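Local coordinates for protein Pcdhgc3 (Mus musculus, PDB 4ZI8), which probably mediates calcium-dependent, homophilic cell adhesion in the brain as a clustered protocadherin, represented here by its first three extracellular cadherin repeats, at residues B[134-139]-B[224-229]; B[193-198]-B[260-265]; B[232-237]-B[256-261]; B[267-272]-B[312-317]. All coordinates share one frame; numbering follows the deposited sequence.

Contact 1 (B[134-139]-B[224-229]); sequences ISEALA and VLDAND. With CA (calcium ion), chain Q; CA (calcium ion), chain R; CA (calcium ion), chain S.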
loop_
_atom_site.group_PDB
_atom_site.type_symbol
_atom_site.label_atom_id
_atom_site.label_comp_id
_atom_site.label_asym_id
_atom_site.label_seq_id
_atom_site.Cartn_x
_atom_site.Cartn_y
_atom_site.Cartn_z
ATOM N N ILE B 134 -4.027 1.295 6.184
ATOM C CA ILE B 134 -4.523 0.911 4.876
ATOM C C ILE B 134 -5.262 2.084 4.199
ATOM O O ILE B 134 -6.233 2.601 4.740
ATOM C CB ILE B 134 -5.466 -0.295 4.972
ATOM C CG1 ILE B 134 -4.805 -1.468 5.716
ATOM C CG2 ILE B 134 -5.916 -0.732 3.573
ATOM C CD1 ILE B 134 -5.751 -2.576 5.997
ATOM N N SER B 135 -4.799 2.506 3.025
ATOM C CA SER B 135 -5.475 3.582 2.275
ATOM C C SER B 135 -6.870 3.189 1.872
ATOM O O SER B 135 -7.101 2.049 1.477
ATOM C CB SER B 135 -4.687 3.959 1.024
ATOM O OG SER B 135 -5.427 4.872 0.202
ATOM N N GLU B 136 -7.808 4.135 1.927
ATOM C CA GLU B 136 -9.170 3.845 1.505
ATOM C C GLU B 136 -9.206 3.660 0.003
ATOM O O GLU B 136 -10.220 3.235 -0.543
ATOM C CB GLU B 136 -10.149 4.955 1.906
ATOM C CG GLU B 136 -9.758 6.336 1.390
ATOM C CD GLU B 136 -10.818 7.380 1.666
ATOM O OE1 GLU B 136 -12.007 7.030 1.846
ATOM O OE2 GLU B 136 -10.448 8.550 1.723
ATOM N N ALA B 137 -8.104 3.983 -0.664
ATOM C CA ALA B 137 -8.034 3.874 -2.117
ATOM C C ALA B 137 -7.584 2.490 -2.583
ATOM O O ALA B 137 -7.463 2.262 -3.785
ATOM C CB ALA B 137 -7.096 4.937 -2.666
ATOM N N LEU B 138 -7.321 1.569 -1.661
ATOM C CA LEU B 138 -6.862 0.228 -2.057
ATOM C C LEU B 138 -8.023 -0.598 -2.591
ATOM O O LEU B 138 -9.151 -0.480 -2.122
ATOM C CB LEU B 138 -6.196 -0.511 -0.902
ATOM C CG LEU B 138 -4.850 0.049 -0.433
ATOM C CD1 LEU B 138 -3.965 -1.052 0.169
ATOM C CD2 LEU B 138 -4.127 0.797 -1.526
ATOM N N ALA B 139 -7.748 -1.427 -3.583
ATOM C CA ALA B 139 -8.827 -2.146 -4.227
ATOM C C ALA B 139 -9.197 -3.386 -3.446
ATOM O O ALA B 139 -8.337 -4.073 -2.902
ATOM C CB ALA B 139 -8.450 -2.513 -5.659
ATOM N N VAL B 224 -7.544 3.600 8.816
ATOM C CA VAL B 224 -7.812 3.883 7.409
ATOM C C VAL B 224 -7.030 5.119 7.005
ATOM O O VAL B 224 -7.090 6.147 7.674
ATOM C CB VAL B 224 -9.310 4.060 7.142
ATOM C CG1 VAL B 224 -9.559 4.317 5.651
ATOM C CG2 VAL B 224 -10.066 2.814 7.603
ATOM N N LEU B 225 -6.245 5.032 5.941
ATOM C CA LEU B 225 -5.596 6.255 5.446
ATOM C C LEU B 225 -6.482 7.019 4.461
ATOM O O LEU B 225 -6.997 6.446 3.503
ATOM C CB LEU B 225 -4.256 5.934 4.785
ATOM C CG LEU B 225 -3.248 5.232 5.706
ATOM C CD1 LEU B 225 -2.043 4.769 4.912
ATOM C CD2 LEU B 225 -2.805 6.217 6.791
ATOM N N ASP B 226 -6.659 8.313 4.707
ATOM C CA ASP B 226 -7.445 9.167 3.835
ATOM C C ASP B 226 -6.855 9.242 2.429
ATOM O O ASP B 226 -5.628 9.301 2.252
ATOM C CB ASP B 226 -7.535 10.589 4.402
ATOM C CG ASP B 226 -8.370 11.510 3.522
ATOM O OD1 ASP B 226 -9.534 11.161 3.251
ATOM O OD2 ASP B 226 -7.873 12.585 3.103
ATOM N N ALA B 227 -7.730 9.234 1.435
ATOM C CA ALA B 227 -7.340 9.563 0.077
ATOM C C ALA B 227 -8.164 10.762 -0.361
ATOM O O ALA B 227 -9.229 11.033 0.216
ATOM C CB ALA B 227 -7.560 8.404 -0.844
ATOM N N ASN B 228 -7.672 11.479 -1.367
ATOM C CA ASN B 228 -8.359 12.650 -1.889
ATOM C C ASN B 228 -9.478 12.214 -2.812
ATOM O O ASN B 228 -9.379 12.354 -4.028
ATOM C CB ASN B 228 -7.376 13.548 -2.633
ATOM C CG ASN B 228 -7.923 14.938 -2.904
ATOM O OD1 ASN B 228 -8.802 15.446 -2.199
ATOM N ND2 ASN B 228 -7.358 15.588 -3.915
ATOM N N ASP B 229 -10.538 11.656 -2.248
ATOM C CA ASP B 229 -11.630 11.204 -3.090
ATOM C C ASP B 229 -12.836 12.094 -2.948
ATOM O O ASP B 229 -13.951 11.674 -3.246
ATOM C CB ASP B 229 -11.995 9.734 -2.791
ATOM C CG ASP B 229 -12.260 9.459 -1.309
ATOM O OD1 ASP B 229 -12.067 10.357 -0.482
ATOM O OD2 ASP B 229 -12.642 8.320 -0.957
HETATM CA CA CA Q . -11.101 10.836 1.525
HETATM CA CA CA R . -13.898 8.073 0.971
HETATM CA CA CA S . -10.501 16.837 -1.381
HETATM O O HOH W 1 -4.266 7.106 0.792
HETATM O O HOH W 2 -14.925 6.420 -0.144
HETATM O O HOH W 3 -15.663 9.576 0.192
#

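Contact 2 (B[193-198]-B[260-265]); sequences DWEREP and DLDEGL. With CA (calcium ion), chain S; CA (calcium ion), chain Q; CA (calcium ion), chain R.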
loop_
_atom_site.group_PDB
_atom_site.type_symbol
_atom_site.label_atom_id
_atom_site.label_comp_id
_atom_site.label_asym_id
_atom_site.label_seq_id
_atom_site.Cartn_x
_atom_site.Cartn_y
_atom_site.Cartn_z
ATOM N N ASP B 193 -13.492 3.399 3.701
ATOM C CA ASP B 193 -13.948 4.753 3.446
ATOM C C ASP B 193 -13.616 5.607 4.650
ATOM O O ASP B 193 -14.287 5.520 5.662
ATOM C CB ASP B 193 -15.441 4.796 3.161
ATOM C CG ASP B 193 -15.933 6.208 2.839
ATOM O OD1 ASP B 193 -15.106 7.126 2.667
ATOM O OD2 ASP B 193 -17.154 6.412 2.741
ATOM N N TRP B 194 -12.573 6.441 4.532
ATOM C CA TRP B 194 -12.095 7.247 5.653
ATOM C C TRP B 194 -13.165 8.187 6.169
ATOM O O TRP B 194 -13.248 8.425 7.391
ATOM C CB TRP B 194 -10.856 8.074 5.269
ATOM C CG TRP B 194 -10.288 8.826 6.451
ATOM C CD1 TRP B 194 -9.274 8.415 7.284
ATOM C CD2 TRP B 194 -10.714 10.106 6.942
ATOM N NE1 TRP B 194 -9.047 9.367 8.254
ATOM C CE2 TRP B 194 -9.921 10.405 8.073
ATOM C CE3 TRP B 194 -11.700 11.019 6.542
ATOM C CZ2 TRP B 194 -10.068 11.581 8.796
ATOM C CZ3 TRP B 194 -11.844 12.196 7.258
ATOM C CH2 TRP B 194 -11.036 12.457 8.387
ATOM N N GLU B 195 -13.965 8.706 5.241
ATOM C CA GLU B 195 -14.982 9.682 5.586
ATOM C C GLU B 195 -16.048 9.070 6.471
ATOM O O GLU B 195 -16.658 9.772 7.260
ATOM C CB GLU B 195 -15.623 10.284 4.331
ATOM C CG GLU B 195 -14.783 11.367 3.651
ATOM C CD GLU B 195 -13.588 10.814 2.895
ATOM O OE1 GLU B 195 -13.656 9.653 2.459
ATOM O OE2 GLU B 195 -12.575 11.533 2.726
ATOM N N ARG B 196 -16.269 7.765 6.344
ATOM C CA ARG B 196 -17.348 7.114 7.063
ATOM C C ARG B 196 -16.827 6.399 8.324
ATOM O O ARG B 196 -17.362 6.569 9.410
ATOM C CB ARG B 196 -18.077 6.153 6.123
ATOM C CG ARG B 196 -19.035 5.179 6.807
ATOM C CD ARG B 196 -19.668 4.213 5.793
ATOM N NE ARG B 196 -20.550 3.232 6.431
ATOM C CZ ARG B 196 -20.223 1.962 6.675
ATOM N NH1 ARG B 196 -19.028 1.500 6.324
ATOM N NH2 ARG B 196 -21.096 1.147 7.263
ATOM N N GLU B 197 -15.762 5.620 8.184
ATOM C CA GLU B 197 -15.164 4.954 9.319
ATOM C C GLU B 197 -13.638 5.015 9.197
ATOM O O GLU B 197 -13.054 4.260 8.425
ATOM C CB GLU B 197 -15.660 3.500 9.400
ATOM C CG GLU B 197 -15.476 2.862 10.763
ATOM C CD GLU B 197 -15.986 1.420 10.830
ATOM O OE1 GLU B 197 -16.619 0.958 9.852
ATOM O OE2 GLU B 197 -15.744 0.750 11.871
ATOM N N PRO B 198 -12.992 5.922 9.948
ATOM C CA PRO B 198 -11.553 6.129 9.778
ATOM C C PRO B 198 -10.687 5.107 10.500
ATOM O O PRO B 198 -9.461 5.114 10.347
ATOM C CB PRO B 198 -11.331 7.527 10.370
ATOM C CG PRO B 198 -12.400 7.689 11.361
ATOM C CD PRO B 198 -13.591 6.959 10.806
ATOM N N ASP B 260 -14.766 20.730 1.826
ATOM C CA ASP B 260 -14.170 19.510 1.282
ATOM C C ASP B 260 -14.213 18.459 2.385
ATOM O O ASP B 260 -13.858 18.721 3.523
ATOM C CB ASP B 260 -12.729 19.762 0.795
ATOM C CG ASP B 260 -12.167 18.628 -0.066
ATOM O OD1 ASP B 260 -12.171 17.459 0.372
ATOM O OD2 ASP B 260 -11.699 18.915 -1.193
ATOM N N LEU B 261 -14.677 17.272 2.054
ATOM C CA LEU B 261 -14.874 16.279 3.090
ATOM C C LEU B 261 -13.601 15.533 3.474
ATOM O O LEU B 261 -13.593 14.781 4.461
ATOM C CB LEU B 261 -15.945 15.281 2.656
ATOM C CG LEU B 261 -17.377 15.817 2.706
ATOM C CD1 LEU B 261 -18.343 14.755 2.196
ATOM C CD2 LEU B 261 -17.739 16.187 4.129
ATOM N N ASP B 262 -12.534 15.705 2.705
ATOM C CA ASP B 262 -11.317 14.950 2.969
ATOM C C ASP B 262 -10.510 15.520 4.139
ATOM O O ASP B 262 -10.803 16.598 4.664
ATOM C CB ASP B 262 -10.424 14.904 1.740
ATOM C CG ASP B 262 -11.024 14.130 0.601
ATOM O OD1 ASP B 262 -11.592 13.032 0.785
ATOM O OD2 ASP B 262 -10.889 14.613 -0.524
ATOM N N GLU B 263 -9.481 14.769 4.535
ATOM C CA GLU B 263 -8.653 15.112 5.683
ATOM C C GLU B 263 -7.411 15.915 5.311
ATOM O O GLU B 263 -6.823 15.697 4.257
ATOM C CB GLU B 263 -8.224 13.828 6.410
ATOM C CG GLU B 263 -7.218 14.030 7.497
ATOM C CD GLU B 263 -6.760 12.719 8.086
ATOM O OE1 GLU B 263 -6.081 11.952 7.368
ATOM O OE2 GLU B 263 -7.089 12.449 9.260
ATOM N N GLY B 264 -7.005 16.813 6.199
ATOM C CA GLY B 264 -5.733 17.502 6.075
ATOM C C GLY B 264 -5.615 18.247 4.766
ATOM O O GLY B 264 -6.524 18.980 4.391
ATOM N N LEU B 265 -4.522 18.027 4.046
ATOM C CA LEU B 265 -4.279 18.737 2.791
ATOM C C LEU B 265 -5.327 18.390 1.754
ATOM O O LEU B 265 -5.726 19.248 0.940
ATOM C CB LEU B 265 -2.884 18.419 2.243
ATOM C CG LEU B 265 -1.689 18.867 3.111
ATOM C CD1 LEU B 265 -0.412 18.145 2.686
ATOM C CD2 LEU B 265 -1.499 20.352 3.020
HETATM CA CA CA S . -10.501 16.837 -1.381
HETATM CA CA CA Q . -11.101 10.836 1.525
HETATM CA CA CA R . -13.898 8.073 0.971
HETATM O O HOH W 2 -14.925 6.420 -0.144
HETATM O O HOH W 3 -15.663 9.576 0.192
#

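Contact 3 (B[232-237]-B[256-261]); sequences PAFNQS and VLATDL. With CA (calcium ion), chain S.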
loop_
_atom_site.group_PDB
_atom_site.type_symbol
_atom_site.label_atom_id
_atom_site.label_comp_id
_atom_site.label_asym_id
_atom_site.label_seq_id
_atom_site.Cartn_x
_atom_site.Cartn_y
_atom_site.Cartn_z
ATOM N N PRO B 232 -13.838 19.762 -3.588
ATOM C CA PRO B 232 -14.463 20.899 -2.909
ATOM C C PRO B 232 -15.846 21.144 -3.482
ATOM O O PRO B 232 -16.105 20.780 -4.624
ATOM C CB PRO B 232 -13.519 22.049 -3.220
ATOM C CG PRO B 232 -12.204 21.378 -3.388
ATOM C CD PRO B 232 -12.505 20.107 -4.104
ATOM N N ALA B 233 -16.729 21.733 -2.689
ATOM C CA ALA B 233 -18.060 22.091 -3.162
ATOM C C ALA B 233 -18.429 23.453 -2.616
ATOM O O ALA B 233 -18.450 23.632 -1.400
ATOM C CB ALA B 233 -19.088 21.052 -2.733
ATOM N N PHE B 234 -18.729 24.400 -3.499
ATOM C CA PHE B 234 -19.156 25.722 -3.051
ATOM C C PHE B 234 -20.511 25.684 -2.366
ATOM O O PHE B 234 -21.371 24.895 -2.733
ATOM C CB PHE B 234 -19.171 26.706 -4.233
ATOM C CG PHE B 234 -17.820 27.295 -4.513
ATOM C CD1 PHE B 234 -17.340 28.347 -3.744
ATOM C CD2 PHE B 234 -17.009 26.768 -5.502
ATOM C CE1 PHE B 234 -16.097 28.871 -3.967
ATOM C CE2 PHE B 234 -15.748 27.304 -5.737
ATOM C CZ PHE B 234 -15.294 28.347 -4.970
ATOM N N ASN B 235 -20.673 26.512 -1.339
ATOM C CA ASN B 235 -21.950 26.671 -0.664
ATOM C C ASN B 235 -23.026 27.125 -1.622
ATOM O O ASN B 235 -24.176 26.705 -1.528
ATOM C CB ASN B 235 -21.827 27.658 0.491
ATOM C CG ASN B 235 -21.386 26.986 1.777
ATOM O OD1 ASN B 235 -20.716 25.951 1.751
ATOM N ND2 ASN B 235 -21.774 27.557 2.910
ATOM N N GLN B 236 -22.640 27.990 -2.546
ATOM C CA GLN B 236 -23.541 28.420 -3.593
ATOM C C GLN B 236 -22.753 28.634 -4.863
ATOM O O GLN B 236 -21.551 28.912 -4.830
ATOM C CB GLN B 236 -24.303 29.685 -3.183
ATOM C CG GLN B 236 -23.466 30.769 -2.625
ATOM C CD GLN B 236 -24.300 31.919 -2.112
ATOM O OE1 GLN B 236 -24.677 31.943 -0.944
ATOM N NE2 GLN B 236 -24.611 32.869 -2.987
ATOM N N SER B 237 -23.432 28.452 -5.986
ATOM C CA SER B 237 -22.786 28.488 -7.280
ATOM C C SER B 237 -22.677 29.915 -7.775
ATOM O O SER B 237 -21.791 30.235 -8.559
ATOM C CB SER B 237 -23.559 27.648 -8.290
ATOM O OG SER B 237 -23.257 26.277 -8.108
ATOM N N VAL B 256 -16.563 34.023 -0.915
ATOM C CA VAL B 256 -17.052 32.743 -1.391
ATOM C C VAL B 256 -16.583 31.635 -0.439
ATOM O O VAL B 256 -15.580 31.786 0.272
ATOM C CB VAL B 256 -16.596 32.465 -2.818
ATOM C CG1 VAL B 256 -17.014 33.645 -3.740
ATOM C CG2 VAL B 256 -15.079 32.265 -2.863
ATOM N N LEU B 257 -17.327 30.540 -0.394
ATOM C CA LEU B 257 -17.004 29.485 0.561
ATOM C C LEU B 257 -17.252 28.117 -0.050
ATOM O O LEU B 257 -18.376 27.807 -0.464
ATOM C CB LEU B 257 -17.816 29.652 1.843
ATOM C CG LEU B 257 -17.694 28.481 2.837
ATOM C CD1 LEU B 257 -16.276 28.381 3.385
ATOM C CD2 LEU B 257 -18.713 28.557 3.965
ATOM N N ALA B 258 -16.199 27.302 -0.106
ATOM C CA ALA B 258 -16.320 25.896 -0.501
ATOM C C ALA B 258 -15.907 25.033 0.665
ATOM O O ALA B 258 -15.155 25.495 1.518
ATOM C CB ALA B 258 -15.452 25.598 -1.714
ATOM N N THR B 259 -16.388 23.794 0.706
ATOM C CA THR B 259 -15.966 22.843 1.736
ATOM C C THR B 259 -15.518 21.541 1.080
ATOM O O THR B 259 -15.865 21.269 -0.066
ATOM C CB THR B 259 -17.084 22.534 2.730
ATOM O OG1 THR B 259 -18.154 21.892 2.032
ATOM C CG2 THR B 259 -17.605 23.805 3.371
ATOM N N ASP B 260 -14.766 20.730 1.826
ATOM C CA ASP B 260 -14.170 19.510 1.282
ATOM C C ASP B 260 -14.213 18.459 2.385
ATOM O O ASP B 260 -13.858 18.721 3.523
ATOM C CB ASP B 260 -12.729 19.762 0.795
ATOM C CG ASP B 260 -12.167 18.628 -0.066
ATOM O OD1 ASP B 260 -12.171 17.459 0.372
ATOM O OD2 ASP B 260 -11.699 18.915 -1.193
ATOM N N LEU B 261 -14.677 17.272 2.054
ATOM C CA LEU B 261 -14.874 16.279 3.090
ATOM C C LEU B 261 -13.601 15.533 3.474
ATOM O O LEU B 261 -13.593 14.781 4.461
ATOM C CB LEU B 261 -15.945 15.281 2.656
ATOM C CG LEU B 261 -17.377 15.817 2.706
ATOM C CD1 LEU B 261 -18.343 14.755 2.196
ATOM C CD2 LEU B 261 -17.739 16.187 4.129
HETATM CA CA CA S . -10.501 16.837 -1.381
HETATM O O HOH W 4 -20.097 23.560 0.665
#

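Contact 4 (B[267-272]-B[312-317]); sequences GEIVYS and IQAKDK. With CA (calcium ion), chain S.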
loop_
_atom_site.group_PDB
_atom_site.type_symbol
_atom_site.label_atom_id
_atom_site.label_comp_id
_atom_site.label_asym_id
_atom_site.label_seq_id
_atom_site.Cartn_x
_atom_site.Cartn_y
_atom_site.Cartn_z
ATOM N N GLY B 267 -8.251 18.098 2.132
ATOM C CA GLY B 267 -9.473 18.825 2.398
ATOM C C GLY B 267 -9.228 20.309 2.573
ATOM O O GLY B 267 -10.151 21.062 2.864
ATOM N N GLU B 268 -7.977 20.737 2.430
ATOM C CA GLU B 268 -7.647 22.142 2.649
ATOM C C GLU B 268 -7.803 22.945 1.373
ATOM O O GLU B 268 -7.164 22.657 0.366
ATOM C CB GLU B 268 -6.232 22.283 3.167
ATOM C CG GLU B 268 -5.823 23.721 3.401
ATOM C CD GLU B 268 -4.466 23.815 4.057
ATOM O OE1 GLU B 268 -3.925 22.750 4.444
ATOM O OE2 GLU B 268 -3.944 24.941 4.189
ATOM N N ILE B 269 -8.618 23.983 1.421
ATOM C CA ILE B 269 -9.026 24.651 0.190
ATOM C C ILE B 269 -8.245 25.916 -0.128
ATOM O O ILE B 269 -7.947 26.743 0.773
ATOM C CB ILE B 269 -10.516 24.945 0.256
ATOM C CG1 ILE B 269 -11.254 23.650 -0.075
ATOM C CG2 ILE B 269 -10.910 26.057 -0.737
ATOM C CD1 ILE B 269 -12.558 23.536 0.615
ATOM N N VAL B 270 -7.864 26.012 -1.404
ATOM C CA VAL B 270 -7.218 27.192 -1.969
ATOM C C VAL B 270 -8.144 27.873 -2.983
ATOM O O VAL B 270 -8.636 27.217 -3.905
ATOM C CB VAL B 270 -5.915 26.842 -2.691
ATOM C CG1 VAL B 270 -5.301 28.112 -3.334
ATOM C CG2 VAL B 270 -4.947 26.181 -1.759
ATOM N N TYR B 271 -8.367 29.176 -2.820
ATOM C CA TYR B 271 -9.223 29.916 -3.747
ATOM C C TYR B 271 -8.380 30.680 -4.749
ATOM O O TYR B 271 -7.396 31.290 -4.377
ATOM C CB TYR B 271 -10.132 30.892 -2.996
ATOM C CG TYR B 271 -11.056 30.224 -2.019
ATOM C CD1 TYR B 271 -12.193 29.559 -2.468
ATOM C CD2 TYR B 271 -10.796 30.243 -0.648
ATOM C CE1 TYR B 271 -13.044 28.930 -1.588
ATOM C CE2 TYR B 271 -11.655 29.615 0.255
ATOM C CZ TYR B 271 -12.780 28.960 -0.228
ATOM O OH TYR B 271 -13.651 28.331 0.626
ATOM N N SER B 272 -8.771 30.669 -6.020
ATOM C CA SER B 272 -8.024 31.396 -7.036
ATOM C C SER B 272 -8.985 31.838 -8.118
ATOM O O SER B 272 -10.119 31.335 -8.186
ATOM C CB SER B 272 -6.901 30.536 -7.628
ATOM O OG SER B 272 -7.419 29.410 -8.313
ATOM N N ILE B 312 -14.534 32.006 -9.807
ATOM C CA ILE B 312 -13.574 31.697 -8.772
ATOM C C ILE B 312 -13.487 30.168 -8.658
ATOM O O ILE B 312 -14.482 29.462 -8.815
ATOM C CB ILE B 312 -13.968 32.357 -7.451
ATOM C CG1 ILE B 312 -13.855 33.893 -7.597
ATOM C CG2 ILE B 312 -13.100 31.848 -6.289
ATOM C CD1 ILE B 312 -14.202 34.656 -6.344
ATOM N N GLN B 313 -12.288 29.670 -8.414
ATOM C CA GLN B 313 -12.078 28.249 -8.399
ATOM C C GLN B 313 -11.655 27.871 -6.995
ATOM O O GLN B 313 -10.927 28.632 -6.351
ATOM C CB GLN B 313 -11.027 27.876 -9.430
ATOM C CG GLN B 313 -10.475 26.492 -9.273
ATOM C CD GLN B 313 -9.329 26.242 -10.225
ATOM O OE1 GLN B 313 -9.537 25.787 -11.347
ATOM N NE2 GLN B 313 -8.111 26.553 -9.787
ATOM N N ALA B 314 -12.145 26.740 -6.495
ATOM C CA ALA B 314 -11.654 26.179 -5.237
ATOM C C ALA B 314 -10.982 24.835 -5.528
ATOM O O ALA B 314 -11.606 23.988 -6.167
ATOM C CB ALA B 314 -12.800 25.985 -4.233
ATOM N N LYS B 315 -9.731 24.655 -5.095
ATOM C CA LYS B 315 -9.024 23.387 -5.255
ATOM C C LYS B 315 -8.391 23.014 -3.926
ATOM O O LYS B 315 -7.957 23.896 -3.173
ATOM C CB LYS B 315 -7.954 23.466 -6.357
ATOM C CG LYS B 315 -8.492 23.186 -7.779
ATOM C CD LYS B 315 -7.416 22.685 -8.748
ATOM C CE LYS B 315 -8.041 22.218 -10.085
ATOM N NZ LYS B 315 -7.065 21.921 -11.190
ATOM N N ASP B 316 -8.354 21.723 -3.622
ATOM C CA ASP B 316 -7.736 21.301 -2.367
ATOM C C ASP B 316 -6.240 21.152 -2.606
ATOM O O ASP B 316 -5.772 21.384 -3.725
ATOM C CB ASP B 316 -8.358 20.007 -1.806
ATOM C CG ASP B 316 -8.338 18.856 -2.783
ATOM O OD1 ASP B 316 -7.265 18.559 -3.353
ATOM O OD2 ASP B 316 -9.410 18.240 -2.987
ATOM N N LYS B 317 -5.492 20.785 -1.562
ATOM C CA LYS B 317 -4.047 20.592 -1.682
ATOM C C LYS B 317 -3.658 19.111 -1.774
ATOM O O LYS B 317 -2.524 18.742 -1.476
ATOM C CB LYS B 317 -3.333 21.242 -0.496
ATOM C CG LYS B 317 -3.569 22.747 -0.388
ATOM C CD LYS B 317 -2.887 23.324 0.837
ATOM C CE LYS B 317 -3.026 24.829 0.885
ATOM N NZ LYS B 317 -2.143 25.537 1.880
HETATM CA CA CA S . -10.501 16.837 -1.381
#

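Contact 1 (B[134-139]-B[224-229])
The carboxylates of E136 and D229 approach from opposite directions with their planes 73° apart, and each sends its two oxygens to two different calcium ions. E136 OE2 binds calcium Q at 2.4 Å and E136 OE1 binds calcium R at 2.3 Å; D229 bridges the same pair through OD1 and OD2. On the side of OE2 turned away from its partner oxygen, the anti lone pair accepts the backbone N of A227 at 2.8 Å, nearly straight at 172°. The glutamate gets there because CG sits between its backbone N and carbonyl carbon (chi1 56°); E136 CB packs against V224 CG1 and CG against the A227 methyl, and the chain beyond is extended to the metals. With D229 OD1, D226 OD1 and A227 O make up the share of 224-229 in calcium Q, while D226 OD2, the oxygen not bound to the metal, is held by N266. Behind the metal site, two parallel strand ends pair: L225 N bonds to I134 O at 2.7 Å and E136 N to L225 O at 2.9 Å. The S135 hydroxyl forms an ST turn with A137 N, and a water 2.6 Å from S135 OG donates to D226 O; beside it the methyls of A137 and A227 touch. This is the glutamate of one cadherin repeat meeting the DANDN linker to the next. With E136 OE1 and D229 OD2 only 3.2 Å apart, the acidic oxygens would probably repel one another without the cations, consistent with a junction that depends on calcium for its rigidity.

Contact 2 (B[193-198]-B[260-265])
W194 lays its six-membered ring against E263, whose CB stands over one face, 3.9 Å from the ring centroid and 19° off the normal, a CH-pi contact. P198 CB of the indole's own segment covers the opposite face, again toward the rim. From its CB the E263 chain runs extended, crossing the indole at about a right angle, and its OE2 comes to 3.1 Å from W194 CZ2. Ring and carboxylate planes are 56° apart, so this end is no stack. Beside the indole, E195 CG rests near the carbonyl oxygen of L261, and a bend at chi2 (74°) turns the carboxylate between two metals: OE1 reaches calcium R at 2.2 Å and OE2 takes calcium Q. On calcium Q it meets D262 OD1, 2.6 Å from E195 OE2, two acidic oxygens brought together by a shared cation. The loops belong to successive cadherin repeats: the DWE loop of the one before the junction and the DLD loop of the one after it, both familiar calcium-binding sequences of the cadherin interdomain site. D262 bridges calcium Q and calcium S, its OD2 lying 2.4 Å from the latter. D260 grips calcium S with both oxygens, and D260 OD1 also accepts the backbone N of D262 at 2.9 Å on its anti lone pair, an Asx turn that shapes the loop round the metal. A second Asx turn positions E195: D193 OD1, a ligand of calcium R, receives E195 N at 3.2 Å from above the carboxylate plane.

Contact 3 (B[232-237]-B[256-261])
V256 begins the walk at the ring of F234: its CG2 lies at the edge, near the ring plane, 3.7 Å from F234 CE1. L257 follows with a carbonyl oxygen that accepts N235 N at 2.8 Å, almost linear at 173°, while its CD2 packs 3.4 Å from N235 ND2 as the two side chains pass at a slant. The next residue, A258, pairs with F234 in a non-hydrogen-bonded position, and its methyl is centred over the phenyl face, 3.9 Å from the ring centroid and 10° off the normal. Edge contact from V256 and face contact from A258, two residues on, together restrict the ring's rotation. T259 then faces A233 in a hydrogen-bonded antiparallel pair; A233 N meets T259 O at 2.8 Å, and T259 N returns a bond to A233 O. On this outer side a water joins three groups: it donates to A233 O at 2.6 Å and to N235 OD1, and accepts from T259 OG1 at 2.9 Å. The hydroxyl reaches it from between its own backbone N and carbonyl carbon (chi1 64°). These pairs attach the short strand 233-234 to strand 252-259 at an edge of one sheet of the cadherin beta-sandwich, while F234 and V256 turn into the core. D260 closes the walk beside P232, with OD2 3.2 Å from P232 CD. Proline has no N-H to offer that oxygen, so P232 packs alongside the carboxylate without a hydrogen bond to it, and both oxygens ligate calcium S; the segment therefore passes from apolar ring packing to metal chemistry within five residues.

Contact 4 (B[267-272]-B[312-317])
V270 and K315 exchange a reciprocal pair of backbone bonds, V270 N to K315 O at 2.8 Å and K315 N to V270 O at 3.0 Å, and S272 and Q313 do the same two residues along. These bonds knit strands 269-273 and 307-316, antiparallel neighbours in one sheet of a cadherin beta-sandwich; the axes of 269-272 and 312-316 approach to 4.5 Å at 153°. On the core-facing side A314 CB touches I269 CG2 and Y271 CE1, 4.0 Å from each. I269 CG2 also lies over one face of the Y271 ring, toward its rim, so the isoleucine methyl serves both strands. The hydroxyl of Y271 goes further, to the backbone N of A258 in the facing sheet, which helps fix the ring's position. On the other side of the sheet K317 runs extended across V270 at about a right angle, with K317 CE 3.5 Å from V270 CG2. Its ammonium ends in a salt bridge with E268: K317 NZ lies 3.0 Å from E268 OE2 and stands 69° out of the carboxylate plane. Beyond the strand pairing, D316 leaves toward the interdomain junction. With its CG between its own backbone N and carbonyl carbon (chi1 55°), D316 points its carboxylate to the metal: OD1 accepts G318 N, and OD2 binds calcium S at 2.4 Å.

In the fold
All four contacts meet at calcium S, but from different sides of the junction between the second and third repeats. Contacts 1 and 2 hold the calcium pair Q and R together and are joined directly: W194 N probably bonds to E136 OE1. Contact 2 is a surface meeting of two loops with no hydrogen bond between them, whereas contacts 1, 3 and 4 are partly buried and include strand pairing, parallel in contact 1. Contacts 3 and 4 belong to the third repeat, each on one sheet of its sandwich; F234 CZ packs on A314 CB between them. Backbone bonds and aromatic or aliphatic packing dominate there, with D260 and D316 linking both to calcium S. N228 ND2 of contact 1 probably bonds to D316 OD1 of contact 4.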